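Alr3699 protein (Nostoc sp., PDB 4XSO) is of undescribed function but belongs to glycosyltransferase families of the GT-B clan, with two Rossmann-like domains facing each other. Local coordinates at residues A[182-187]-A[363-368]; A[211-214]-A[220-223]; A[225-230]-A[338-343]; A[286-291]-A[298-303]; A[320-323]-A[329-332]. All coordinates share one frame; numbering follows the deposited sequence.

All five contacts belong to the C-terminal half of this GT-B fold or to the connection leading into it. Contact 1 closes the largest loop, pairing the segment after strand 175-177 with residues late in helix 350-368, and the other four are nested inside that loop. Contacts 2, 4 and 5 lie on the same parallel sheet, each joining a strand to the helix of a beta-alpha-beta unit. The centres of 2 and 4 are 9 Å apart, those of 4 and 5 10 Å. Contact 3 shares helix 221-228 with contact 2. Contact 1 touches 4 and 5, its centre 15 and 18 Å from theirs, so the interdomain connection rests directly on the sheet's helical layer.

Contact 1: A[182-187]-A[363-368]; sequences FDINLY and IASQRF
In the GT-B fold the chain passes from the N-terminal Rossmann-like domain to the C-terminal one and returns through its last helices, and this contact ties the outgoing loop at Phe182 and Ile184 to Ser365 and Phe368 late in helix 350-368. The one hydrogen bond across it is made by main-chain atoms: Phe182 N donates to Phe368 O over 2.8 Å. Nitrogen lies almost straight out from the carbonyl, at a C=O...N angle of 174°, but the hydrogen is bent off that line, with 140° at the proton.

The two phenylalanine side chains run side by side in the same direction. Phe182 CD1 lies 3.9 Å from Phe368 CB, and the same ring brings its edge, nearly in plane, up to Phe368 O. Beyond the pair, Phe182 packs on Phe296 and on Arg298, Val301 and Leu305 of helix 298-305, while Tyr179 meets the Phe368 ring edge-to-face. Within the helix, the CB of Arg367 sits over one face of the Phe368 ring, 3.5 Å above its plane.

A turn further back in the helix, contact is thinner. Ile184 carries its CG1 branch between its own backbone N and carbonyl carbon (chi1 73°), which sends the extended chain across to the helix. Ser365 spends its hydroxyl on Gln361 O within its own helix, so toward Ile184 it offers only van der Waals contact: Ile184 CD1 rests 3.9 Å from Ser365 OG and equally far from Ser365 CB.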
# COMPACT_ATOMS: atom_id res chain seq x y z
N PHE A 182 33.65 -8.81 -1.00
CA PHE A 182 34.12 -10.15 -0.68
C PHE A 182 35.25 -10.11 0.36
O PHE A 182 36.11 -9.25 0.29
CB PHE A 182 34.66 -10.80 -1.97
CG PHE A 182 33.63 -10.89 -3.04
CD1 PHE A 182 33.38 -9.80 -3.86
CD2 PHE A 182 32.89 -12.08 -3.22
CE1 PHE A 182 32.35 -9.84 -4.81
CE2 PHE A 182 31.95 -12.14 -4.21
CZ PHE A 182 31.69 -11.01 -5.02
N ASP A 183 35.30 -11.09 1.25
CA ASP A 183 36.44 -11.22 2.15
C ASP A 183 37.57 -11.81 1.37
O ASP A 183 37.51 -12.98 1.04
CB ASP A 183 36.10 -12.14 3.27
CG ASP A 183 37.25 -12.26 4.29
OD1 ASP A 183 38.42 -11.91 4.04
OD2 ASP A 183 36.92 -12.63 5.38
N ILE A 184 38.59 -11.03 1.08
CA ILE A 184 39.53 -11.43 0.00
C ILE A 184 40.41 -12.61 0.38
O ILE A 184 40.74 -13.41 -0.47
CB ILE A 184 40.34 -10.29 -0.60
CG1 ILE A 184 41.44 -9.80 0.35
CG2 ILE A 184 39.42 -9.15 -1.04
CD1 ILE A 184 42.19 -8.57 -0.12
N ASN A 185 40.67 -12.75 1.66
CA ASN A 185 41.49 -13.84 2.22
C ASN A 185 40.81 -15.18 2.21
O ASN A 185 41.49 -16.21 2.10
CB ASN A 185 41.99 -13.42 3.63
CG ASN A 185 42.93 -12.25 3.57
OD1 ASN A 185 43.61 -11.99 2.57
ND2 ASN A 185 42.96 -11.50 4.63
N LEU A 186 39.48 -15.20 2.13
CA LEU A 186 38.80 -16.45 1.86
C LEU A 186 39.13 -17.06 0.51
O LEU A 186 38.79 -18.19 0.26
CB LEU A 186 37.30 -16.34 1.98
CG LEU A 186 36.73 -15.79 3.29
CD1 LEU A 186 35.20 -15.91 3.19
CD2 LEU A 186 37.31 -16.44 4.54
N TYR A 187 39.84 -16.37 -0.35
CA TYR A 187 39.99 -16.85 -1.70
C TYR A 187 41.44 -17.30 -1.95
O TYR A 187 41.84 -17.56 -3.07
CB TYR A 187 39.48 -15.80 -2.70
CG TYR A 187 37.99 -15.63 -2.55
CD1 TYR A 187 37.10 -16.45 -3.22
CD2 TYR A 187 37.46 -14.64 -1.68
CE1 TYR A 187 35.71 -16.32 -3.03
CE2 TYR A 187 36.08 -14.50 -1.51
CZ TYR A 187 35.21 -15.33 -2.20
OH TYR A 187 33.84 -15.21 -1.99
N ILE A 363 43.77 -6.50 -9.00
CA ILE A 363 42.74 -5.57 -9.26
C ILE A 363 41.45 -5.91 -8.48
O ILE A 363 40.79 -5.00 -7.97
CB ILE A 363 42.51 -5.35 -10.81
CG1 ILE A 363 41.46 -4.25 -11.06
CG2 ILE A 363 42.03 -6.58 -11.52
CD1 ILE A 363 41.98 -2.89 -10.68
N ALA A 364 41.09 -7.18 -8.36
CA ALA A 364 39.84 -7.52 -7.68
C ALA A 364 39.96 -7.22 -6.15
O ALA A 364 38.98 -6.85 -5.45
CB ALA A 364 39.52 -9.00 -7.92
N SER A 365 41.15 -7.42 -5.62
CA SER A 365 41.38 -7.14 -4.20
C SER A 365 41.16 -5.63 -3.95
O SER A 365 40.65 -5.23 -2.91
CB SER A 365 42.82 -7.57 -3.82
OG SER A 365 42.88 -8.99 -3.91
N GLN A 366 41.61 -4.82 -4.89
CA GLN A 366 41.43 -3.39 -4.78
C GLN A 366 39.95 -2.97 -4.89
O GLN A 366 39.47 -2.16 -4.07
CB GLN A 366 42.38 -2.66 -5.75
CG GLN A 366 42.15 -1.17 -5.92
CD GLN A 366 42.74 -0.63 -7.22
OE1 GLN A 366 43.93 -0.80 -7.49
NE2 GLN A 366 41.91 0.00 -8.05
N ARG A 367 39.22 -3.45 -5.91
CA ARG A 367 37.84 -2.99 -6.18
C ARG A 367 36.72 -3.61 -5.38
O ARG A 367 35.71 -3.00 -5.21
CB ARG A 367 37.57 -3.29 -7.69
CG ARG A 367 38.58 -2.62 -8.62
CD ARG A 367 38.33 -2.96 -10.13
NE ARG A 367 37.03 -2.41 -10.53
CZ ARG A 367 36.34 -2.75 -11.62
NH1 ARG A 367 36.78 -3.64 -12.48
NH2 ARG A 367 35.15 -2.18 -11.83
N PHE A 368 36.85 -4.87 -4.96
CA PHE A 368 35.74 -5.63 -4.42
C PHE A 368 35.97 -6.13 -2.97
O PHE A 368 35.23 -6.97 -2.45
CB PHE A 368 35.45 -6.79 -5.34
CG PHE A 368 35.31 -6.37 -6.76
CD1 PHE A 368 34.29 -5.51 -7.13
CD2 PHE A 368 36.22 -6.77 -7.71
CE1 PHE A 368 34.18 -5.12 -8.48
CE2 PHE A 368 36.13 -6.36 -9.06
CZ PHE A 368 35.13 -5.56 -9.44

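Contact 2: A[211-214]-A[220-223]; sequences HFSR and GQHI
His211, near the end of strand 207-212, presents a ring face to Gln221 CG. With its ring carried away from the backbone N (chi1 -167°), the histidine looks to the first turn of helix 221-228, and the CG methylene settles over it as a CH-pi contact, 3.9 Å from the ring centroid and displaced toward the rim. The two side chains cross at about a right angle. His211 NE2 is hydrogen-bonded to Thr289 OG1, and ND1 is 3.0 Å from a water. That water donates to His211 O and accepts from Gln221 NE2 at 2.9 Å.

Phe212 turns to the other side of the sheet. Ser213, where the strand has given way to loop, donates its hydroxyl hydrogen from OG to Arg214 O over 2.8 Å. Arg214 comes last, and here its backbone matters: its carbonyl also receives Gln221 NE2, at 3.0 Å and an N-H...O angle of 159°. The bond is straight at the donor and close to the plane of the glutamine amide, yet it arrives from well above the plane of the carbonyl, 55° out of it. Gln221 reaches this spot because its chain bends at chi2.

Gly220 occupies the N-cap of the helix, completing the strand-to-helix turn of a Rossmann-like beta-alpha-beta unit. Both hydrogens of the Gln221 amide nitrogen are thus used, one on Arg214 O and one on the water, which fixes the amide's rotation and links the loop after the strand to the start of the helix in a largely buried setting.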
# COMPACT_ATOMS: atom_id res chain seq x y z
N HIS A 211 33.38 -24.53 -14.19
CA HIS A 211 32.21 -23.74 -14.36
C HIS A 211 31.44 -23.85 -13.06
O HIS A 211 31.13 -24.98 -12.63
CB HIS A 211 31.41 -24.36 -15.53
CG HIS A 211 30.32 -23.49 -16.04
ND1 HIS A 211 29.14 -23.28 -15.36
CD2 HIS A 211 30.23 -22.74 -17.17
CE1 HIS A 211 28.37 -22.45 -16.05
NE2 HIS A 211 29.02 -22.09 -17.13
N PHE A 212 31.12 -22.76 -12.43
CA PHE A 212 30.56 -22.81 -11.04
C PHE A 212 29.20 -22.13 -11.01
O PHE A 212 29.13 -20.93 -11.03
CB PHE A 212 31.48 -22.05 -10.11
CG PHE A 212 32.81 -22.68 -9.99
CD1 PHE A 212 33.77 -22.42 -10.91
CD2 PHE A 212 33.05 -23.57 -9.01
CE1 PHE A 212 34.97 -23.02 -10.85
CE2 PHE A 212 34.26 -24.23 -8.95
CZ PHE A 212 35.23 -23.92 -9.85
N SER A 213 28.14 -22.87 -10.95
CA SER A 213 26.83 -22.28 -11.22
C SER A 213 25.79 -23.37 -10.97
O SER A 213 26.15 -24.53 -10.87
CB SER A 213 26.84 -21.60 -12.60
OG SER A 213 25.58 -21.63 -13.21
N ARG A 214 24.51 -23.00 -10.90
CA ARG A 214 23.48 -24.00 -10.94
C ARG A 214 23.30 -24.35 -12.43
O ARG A 214 23.63 -23.59 -13.33
CB ARG A 214 22.16 -23.46 -10.32
CG ARG A 214 21.64 -22.22 -11.01
CD ARG A 214 20.50 -21.56 -10.23
NE ARG A 214 20.21 -20.26 -10.80
CZ ARG A 214 20.86 -19.13 -10.51
NH1 ARG A 214 21.84 -19.12 -9.59
NH2 ARG A 214 20.52 -18.00 -11.13
N GLY A 220 24.54 -21.40 -19.25
CA GLY A 220 25.38 -21.73 -20.41
C GLY A 220 26.41 -22.84 -20.30
O GLY A 220 27.43 -22.85 -21.00
N GLN A 221 26.15 -23.83 -19.50
CA GLN A 221 27.06 -24.98 -19.44
C GLN A 221 27.21 -25.66 -20.79
O GLN A 221 28.28 -26.16 -21.09
CB GLN A 221 26.58 -26.02 -18.42
CG GLN A 221 26.85 -25.65 -16.97
CD GLN A 221 25.72 -24.84 -16.34
OE1 GLN A 221 24.73 -24.52 -16.99
NE2 GLN A 221 25.87 -24.51 -15.05
N HIS A 222 26.16 -25.65 -21.62
CA HIS A 222 26.21 -26.28 -22.95
C HIS A 222 27.19 -25.59 -23.90
O HIS A 222 27.75 -26.22 -24.80
CB HIS A 222 24.78 -26.37 -23.57
CG HIS A 222 24.17 -25.03 -23.89
ND1 HIS A 222 23.62 -24.21 -22.92
CD2 HIS A 222 24.08 -24.35 -25.06
CE1 HIS A 222 23.21 -23.09 -23.48
NE2 HIS A 222 23.50 -23.14 -24.77
N ILE A 223 27.43 -24.30 -23.68
CA ILE A 223 28.42 -23.55 -24.46
C ILE A 223 29.86 -24.01 -24.12
O ILE A 223 30.64 -24.23 -25.01
CB ILE A 223 28.27 -22.01 -24.19
CG1 ILE A 223 26.82 -21.54 -24.40
CG2 ILE A 223 29.24 -21.18 -25.05
CD1 ILE A 223 26.41 -21.59 -25.86
O HOH W 1 28.23 -25.55 -13.66

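Contact 3: A[225-230]-A[338-343]; sequences IDALAQ and ELANII
Ala227 and Ala340 bring two helices unusually close, their CA atoms only 4.9 Å apart. Helix 221-228 crosses over from strand 207-212 to strand 235-240 of the C-terminal Rossmann-like domain, and helix 336-348 follows the edge strand 329-331; here the two are neighbours in the layer covering the sheet.

The tight part is mostly alkyl. Ala227 CB points at the other helix and drops against the branch of Leu339, 3.8 Å from CG and 3.9 Å from CD2. Leu339 holds CG opposite its backbone N (chi1 171°), which lays the branch along the methyl rather than end-on to it. Ala340 CB comes in on the neighbouring side, 4.1 Å from Ala227 CB and 3.8 Å from Ala227 O. That buried carbonyl already accepts Gln230 N, at 2.8 Å, from three residues on.

The looser side begins at Gln230, which is exposed. Its CB still touches Ala340 CB at 3.8 Å, but the chain then bends at chi2 and leads its amide away from the interface, to a hydrogen bond between NE2 and Gln337 OE1. On the buried side, Ile343 turns toward the first helix and lodges against Cys231 in the following loop.

No hydrogen bond crosses between the two segments. Their contact rests on close alkyl packing, with methyl-sized side chains permitting the short separation, while the Gln230 amide turns to Gln337 at the exposed margin.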
# COMPACT_ATOMS: atom_id res chain seq x y z
N ILE A 225 30.63 -26.97 -22.97
CA ILE A 225 30.66 -28.32 -23.52
C ILE A 225 30.92 -28.28 -25.06
O ILE A 225 31.86 -28.93 -25.50
CB ILE A 225 29.40 -29.11 -23.11
CG1 ILE A 225 29.40 -29.30 -21.58
CG2 ILE A 225 29.38 -30.46 -23.81
CD1 ILE A 225 28.03 -29.55 -21.01
N ASP A 226 30.21 -27.43 -25.83
CA ASP A 226 30.53 -27.29 -27.27
C ASP A 226 31.97 -26.83 -27.49
O ASP A 226 32.70 -27.38 -28.29
CB ASP A 226 29.62 -26.30 -27.95
CG ASP A 226 28.23 -26.84 -28.21
OD1 ASP A 226 28.09 -28.06 -28.27
OD2 ASP A 226 27.27 -26.02 -28.35
N ALA A 227 32.45 -25.86 -26.69
CA ALA A 227 33.84 -25.46 -26.83
C ALA A 227 34.81 -26.61 -26.48
O ALA A 227 35.88 -26.71 -27.07
CB ALA A 227 34.14 -24.25 -25.95
N LEU A 228 34.48 -27.47 -25.53
CA LEU A 228 35.40 -28.55 -25.17
C LEU A 228 35.66 -29.46 -26.38
O LEU A 228 36.76 -29.92 -26.60
CB LEU A 228 34.81 -29.38 -24.02
CG LEU A 228 35.79 -29.76 -22.92
CD1 LEU A 228 36.57 -28.55 -22.46
CD2 LEU A 228 35.06 -30.38 -21.72
N ALA A 229 34.62 -29.65 -27.18
CA ALA A 229 34.71 -30.41 -28.42
C ALA A 229 35.80 -29.88 -29.31
O ALA A 229 36.29 -30.62 -30.15
CB ALA A 229 33.37 -30.39 -29.13
N GLN A 230 36.21 -28.62 -29.11
CA GLN A 230 37.20 -27.96 -29.96
C GLN A 230 38.55 -27.77 -29.30
O GLN A 230 39.35 -27.02 -29.83
CB GLN A 230 36.66 -26.60 -30.40
CG GLN A 230 35.45 -26.72 -31.32
CD GLN A 230 35.90 -27.27 -32.65
OE1 GLN A 230 35.96 -28.49 -32.85
NE2 GLN A 230 36.33 -26.38 -33.53
N GLU A 338 34.76 -19.02 -29.95
CA GLU A 338 35.55 -17.95 -29.35
C GLU A 338 36.02 -18.39 -27.94
O GLU A 338 37.21 -18.15 -27.54
CB GLU A 338 34.71 -16.68 -29.35
CG GLU A 338 35.43 -15.42 -28.91
CD GLU A 338 34.53 -14.18 -28.99
OE1 GLU A 338 33.39 -14.23 -29.55
OE2 GLU A 338 34.98 -13.15 -28.50
N LEU A 339 35.16 -19.11 -27.23
CA LEU A 339 35.53 -19.63 -25.88
C LEU A 339 36.68 -20.63 -26.03
O LEU A 339 37.63 -20.63 -25.25
CB LEU A 339 34.30 -20.27 -25.20
CG LEU A 339 34.54 -21.05 -23.90
CD1 LEU A 339 35.26 -20.16 -22.87
CD2 LEU A 339 33.19 -21.51 -23.37
N ALA A 340 36.64 -21.47 -27.08
CA ALA A 340 37.69 -22.48 -27.28
C ALA A 340 39.01 -21.81 -27.62
O ALA A 340 40.12 -22.24 -27.18
CB ALA A 340 37.31 -23.48 -28.36
N ASN A 341 38.93 -20.76 -28.40
CA ASN A 341 40.13 -20.03 -28.74
C ASN A 341 40.81 -19.47 -27.49
O ASN A 341 42.05 -19.54 -27.37
CB ASN A 341 39.78 -18.86 -29.64
CG ASN A 341 39.43 -19.28 -31.05
OD1 ASN A 341 39.68 -20.40 -31.49
ND2 ASN A 341 38.89 -18.36 -31.78
N ILE A 342 40.02 -18.96 -26.55
CA ILE A 342 40.60 -18.52 -25.27
C ILE A 342 41.24 -19.65 -24.54
O ILE A 342 42.34 -19.52 -24.00
CB ILE A 342 39.53 -17.87 -24.35
CG1 ILE A 342 39.04 -16.57 -24.98
CG2 ILE A 342 40.11 -17.59 -22.97
CD1 ILE A 342 40.19 -15.63 -25.44
N ILE A 343 40.53 -20.77 -24.47
CA ILE A 343 41.07 -21.93 -23.71
C ILE A 343 42.41 -22.37 -24.30
O ILE A 343 43.41 -22.55 -23.60
CB ILE A 343 40.08 -23.12 -23.75
CG1 ILE A 343 38.83 -22.76 -22.97
CG2 ILE A 343 40.74 -24.37 -23.21
CD1 ILE A 343 37.76 -23.84 -23.03

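Contact 4: A[286-291]-A[298-303]; sequences VAHTST and RVIVEA
His288 leads into Ile300 from its first side-chain atom. CB lies 3.9 Å from Ile300 CG1. CG meets both ends of the same arm, 3.8 Å from Ile300 CG1 and 3.8 Å from Ile300 CD1. Further round the ring, ND1 is near Ile300 CD1 and makes a weak hydrogen bond with Ala313 N; CD2 also lies against the isoleucine arm. At the tip, NE2 turns to Glu294 OE1 in a hydrogen bond. Taken together, the imidazole atoms receive the Ile300 CD1 methyl squarely over one face, 3.9 Å from the centroid and 12° off the ring normal, a CH-pi contact; Ser290 N covers the opposite face nearer its rim. The pair joins the residue just past strand 285-287 to helix 298-305, strand and helix being the first two elements of a beta-alpha-beta crossover that continues into strand 310-313, in the C-terminal Rossmann-like sheet. One helical turn on from Ile300, Ala303 CB sits on Val286, 3.8 Å from CB and 3.8 Å from CG1. Val286 CG1, opposite the backbone N (chi1 175°), also looks to Val299, whose CG1 is 4.3 Å away. On its strand side Val286 packs against Phe212.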
# COMPACT_ATOMS: atom_id res chain seq x y z
N VAL A 286 38.75 -20.53 -15.14
CA VAL A 286 37.38 -20.49 -14.67
C VAL A 286 36.58 -19.89 -15.81
O VAL A 286 36.96 -18.85 -16.32
CB VAL A 286 37.25 -19.67 -13.40
CG1 VAL A 286 35.79 -19.56 -13.02
CG2 VAL A 286 38.04 -20.38 -12.30
N ALA A 287 35.53 -20.57 -16.25
CA ALA A 287 34.63 -20.05 -17.24
C ALA A 287 33.29 -19.66 -16.77
O ALA A 287 32.51 -20.47 -16.26
CB ALA A 287 34.46 -21.09 -18.39
N HIS A 288 32.93 -18.43 -17.10
CA HIS A 288 31.59 -17.91 -16.95
C HIS A 288 31.04 -17.84 -18.37
O HIS A 288 31.66 -17.22 -19.23
CB HIS A 288 31.69 -16.52 -16.32
CG HIS A 288 30.40 -15.77 -16.31
ND1 HIS A 288 30.01 -14.95 -17.35
CD2 HIS A 288 29.40 -15.73 -15.40
CE1 HIS A 288 28.81 -14.45 -17.09
NE2 HIS A 288 28.41 -14.93 -15.92
N THR A 289 29.91 -18.49 -18.64
CA THR A 289 29.42 -18.57 -20.03
C THR A 289 27.91 -18.36 -20.09
O THR A 289 27.25 -19.01 -20.88
CB THR A 289 29.71 -19.94 -20.62
OG1 THR A 289 28.98 -20.95 -19.89
CG2 THR A 289 31.20 -20.22 -20.53
N SER A 290 27.39 -17.50 -19.20
CA SER A 290 25.96 -17.15 -19.20
C SER A 290 25.51 -16.50 -20.53
O SER A 290 26.22 -15.68 -21.13
CB SER A 290 25.67 -16.21 -18.05
OG SER A 290 25.90 -16.87 -16.82
N THR A 291 24.31 -16.85 -20.95
CA THR A 291 23.80 -16.48 -22.28
C THR A 291 22.82 -15.36 -22.16
O THR A 291 22.22 -14.99 -23.11
CB THR A 291 23.12 -17.66 -22.98
OG1 THR A 291 22.13 -18.22 -22.11
CG2 THR A 291 24.14 -18.71 -23.31
N ARG A 298 29.16 -12.71 -9.54
CA ARG A 298 29.96 -12.97 -8.31
C ARG A 298 31.10 -13.94 -8.65
O ARG A 298 32.26 -13.78 -8.26
CB ARG A 298 29.07 -13.50 -7.15
CG ARG A 298 28.09 -12.44 -6.61
CD ARG A 298 27.14 -12.97 -5.53
NE ARG A 298 27.83 -13.46 -4.33
CZ ARG A 298 28.36 -12.68 -3.38
NH1 ARG A 298 28.20 -11.36 -3.37
NH2 ARG A 298 29.03 -13.23 -2.37
N VAL A 299 30.80 -14.95 -9.46
CA VAL A 299 31.78 -15.98 -9.80
C VAL A 299 33.02 -15.45 -10.51
O VAL A 299 34.14 -15.98 -10.35
CB VAL A 299 31.12 -17.08 -10.69
CG1 VAL A 299 32.15 -17.96 -11.33
CG2 VAL A 299 30.19 -17.90 -9.81
N ILE A 300 32.82 -14.44 -11.31
CA ILE A 300 33.88 -13.83 -12.06
C ILE A 300 34.80 -13.16 -11.00
O ILE A 300 35.96 -13.39 -10.97
CB ILE A 300 33.35 -12.79 -13.03
CG1 ILE A 300 32.46 -13.47 -14.10
CG2 ILE A 300 34.49 -12.02 -13.67
CD1 ILE A 300 31.72 -12.44 -14.98
N VAL A 301 34.25 -12.33 -10.16
CA VAL A 301 35.08 -11.75 -9.06
C VAL A 301 35.73 -12.78 -8.17
O VAL A 301 36.88 -12.65 -7.79
CB VAL A 301 34.27 -10.75 -8.21
CG1 VAL A 301 35.14 -10.19 -7.06
CG2 VAL A 301 33.80 -9.63 -9.08
N GLU A 302 35.04 -13.87 -7.87
CA GLU A 302 35.61 -14.90 -7.00
C GLU A 302 36.81 -15.55 -7.64
O GLU A 302 37.83 -15.73 -7.00
CB GLU A 302 34.56 -15.92 -6.59
CG GLU A 302 33.63 -15.25 -5.60
CD GLU A 302 32.51 -16.12 -5.12
OE1 GLU A 302 31.82 -16.70 -5.99
OE2 GLU A 302 32.30 -16.15 -3.89
N ALA A 303 36.70 -15.80 -8.93
CA ALA A 303 37.77 -16.42 -9.69
C ALA A 303 39.02 -15.53 -9.71
O ALA A 303 40.15 -16.00 -9.54
CB ALA A 303 37.26 -16.70 -11.09

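Contact 5: A[320-323]-A[329-332]; sequences ELVE and FLTT
Two residues before Val322, whose side chain packs against Leu330, Glu320 OE1 is gripped by Tyr179 OH and Gln159 N. The other carboxylate oxygen, OE2, takes Ala160 N, so the group is held at the start of helix 159-167, an element of the N-terminal domain; that helix end would probably stabilise the negative charge.

The segment belongs to a beta-alpha-beta unit of the C-terminal Rossmann-like domain, in which the short, weakly bonded helix 318-321 links strand 310-313 to strand 329-331 at the sheet's edge. Val322 leaves the helix and turns its CB at the strand. Its CG1, opposite the backbone N (chi1 172°), reaches 3.7 Å from Phe329 N and 3.8 Å from Leu330 CG, while CB itself is 3.7 Å from Leu330 CD2. The other methyl, Val322 CG2, stands a little farther off, 4.1 Å from Leu330 CD2. The two aliphatic side chains run in opposite directions as they pass, so that branch lies alongside branch.

Phe329 contributes mainly its backbone here: its side chain turns from Val322 and packs on Ile342 and Cys346 of helix 336-348 and Ile356 of helix 350-368. Leu330 N has its own partner in His324 ND1, in the loop between the two segments. No hydrogen bond joins the segments directly. The second branch of the leucine goes to the backbone, where Leu330 CD1 lies 3.7 Å from Val322 O.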
# COMPACT_ATOMS: atom_id res chain seq x y z
N GLU A 320 32.34 -4.78 -16.85
CA GLU A 320 32.93 -3.77 -15.94
C GLU A 320 33.93 -4.44 -15.01
O GLU A 320 34.70 -3.75 -14.33
CB GLU A 320 31.86 -3.19 -15.01
CG GLU A 320 30.79 -2.40 -15.67
CD GLU A 320 29.53 -2.33 -14.81
OE1 GLU A 320 29.63 -1.82 -13.66
OE2 GLU A 320 28.45 -2.75 -15.30
N LEU A 321 33.84 -5.76 -14.94
CA LEU A 321 34.69 -6.56 -14.11
C LEU A 321 36.03 -6.91 -14.74
O LEU A 321 37.03 -7.13 -14.02
CB LEU A 321 33.97 -7.84 -13.71
CG LEU A 321 32.57 -7.67 -13.09
CD1 LEU A 321 31.97 -9.01 -12.71
CD2 LEU A 321 32.61 -6.77 -11.87
N VAL A 322 36.04 -7.06 -16.07
CA VAL A 322 37.20 -7.66 -16.74
C VAL A 322 37.68 -6.73 -17.80
O VAL A 322 36.87 -6.29 -18.55
CB VAL A 322 36.86 -9.00 -17.46
CG1 VAL A 322 38.04 -9.46 -18.29
CG2 VAL A 322 36.43 -10.12 -16.51
N GLU A 323 38.98 -6.44 -17.87
CA GLU A 323 39.53 -5.82 -19.11
C GLU A 323 40.27 -6.91 -19.83
O GLU A 323 41.18 -7.53 -19.26
CB GLU A 323 40.46 -4.65 -18.87
CG GLU A 323 39.77 -3.32 -18.68
CD GLU A 323 39.39 -2.67 -20.01
OE1 GLU A 323 39.78 -3.17 -21.11
OE2 GLU A 323 38.68 -1.64 -19.93
N PHE A 329 39.46 -12.53 -19.69
CA PHE A 329 39.06 -12.59 -21.10
C PHE A 329 37.58 -12.46 -21.19
O PHE A 329 36.82 -12.91 -20.31
CB PHE A 329 39.47 -13.88 -21.74
CG PHE A 329 40.94 -14.19 -21.61
CD1 PHE A 329 41.84 -13.67 -22.47
CD2 PHE A 329 41.38 -15.00 -20.57
CE1 PHE A 329 43.19 -13.95 -22.37
CE2 PHE A 329 42.71 -15.25 -20.42
CZ PHE A 329 43.61 -14.75 -21.33
N LEU A 330 37.15 -11.88 -22.31
CA LEU A 330 35.74 -11.65 -22.54
C LEU A 330 35.45 -12.21 -23.91
O LEU A 330 36.20 -11.96 -24.80
CB LEU A 330 35.36 -10.19 -22.53
CG LEU A 330 35.52 -9.47 -21.20
CD1 LEU A 330 35.29 -7.97 -21.41
CD2 LEU A 330 34.56 -10.08 -20.20
N THR A 331 34.36 -12.94 -24.05
CA THR A 331 33.93 -13.47 -25.34
C THR A 331 32.45 -13.25 -25.57
O THR A 331 31.66 -13.15 -24.63
CB THR A 331 34.15 -14.99 -25.37
OG1 THR A 331 33.41 -15.58 -24.30
CG2 THR A 331 35.60 -15.31 -25.19
N THR A 332 32.06 -13.25 -26.84
CA THR A 332 30.68 -13.01 -27.21
C THR A 332 29.75 -14.04 -26.64
O THR A 332 29.95 -15.19 -26.88
CB THR A 332 30.56 -13.12 -28.73
OG1 THR A 332 31.51 -12.23 -29.34
CG2 THR A 332 29.14 -12.81 -29.16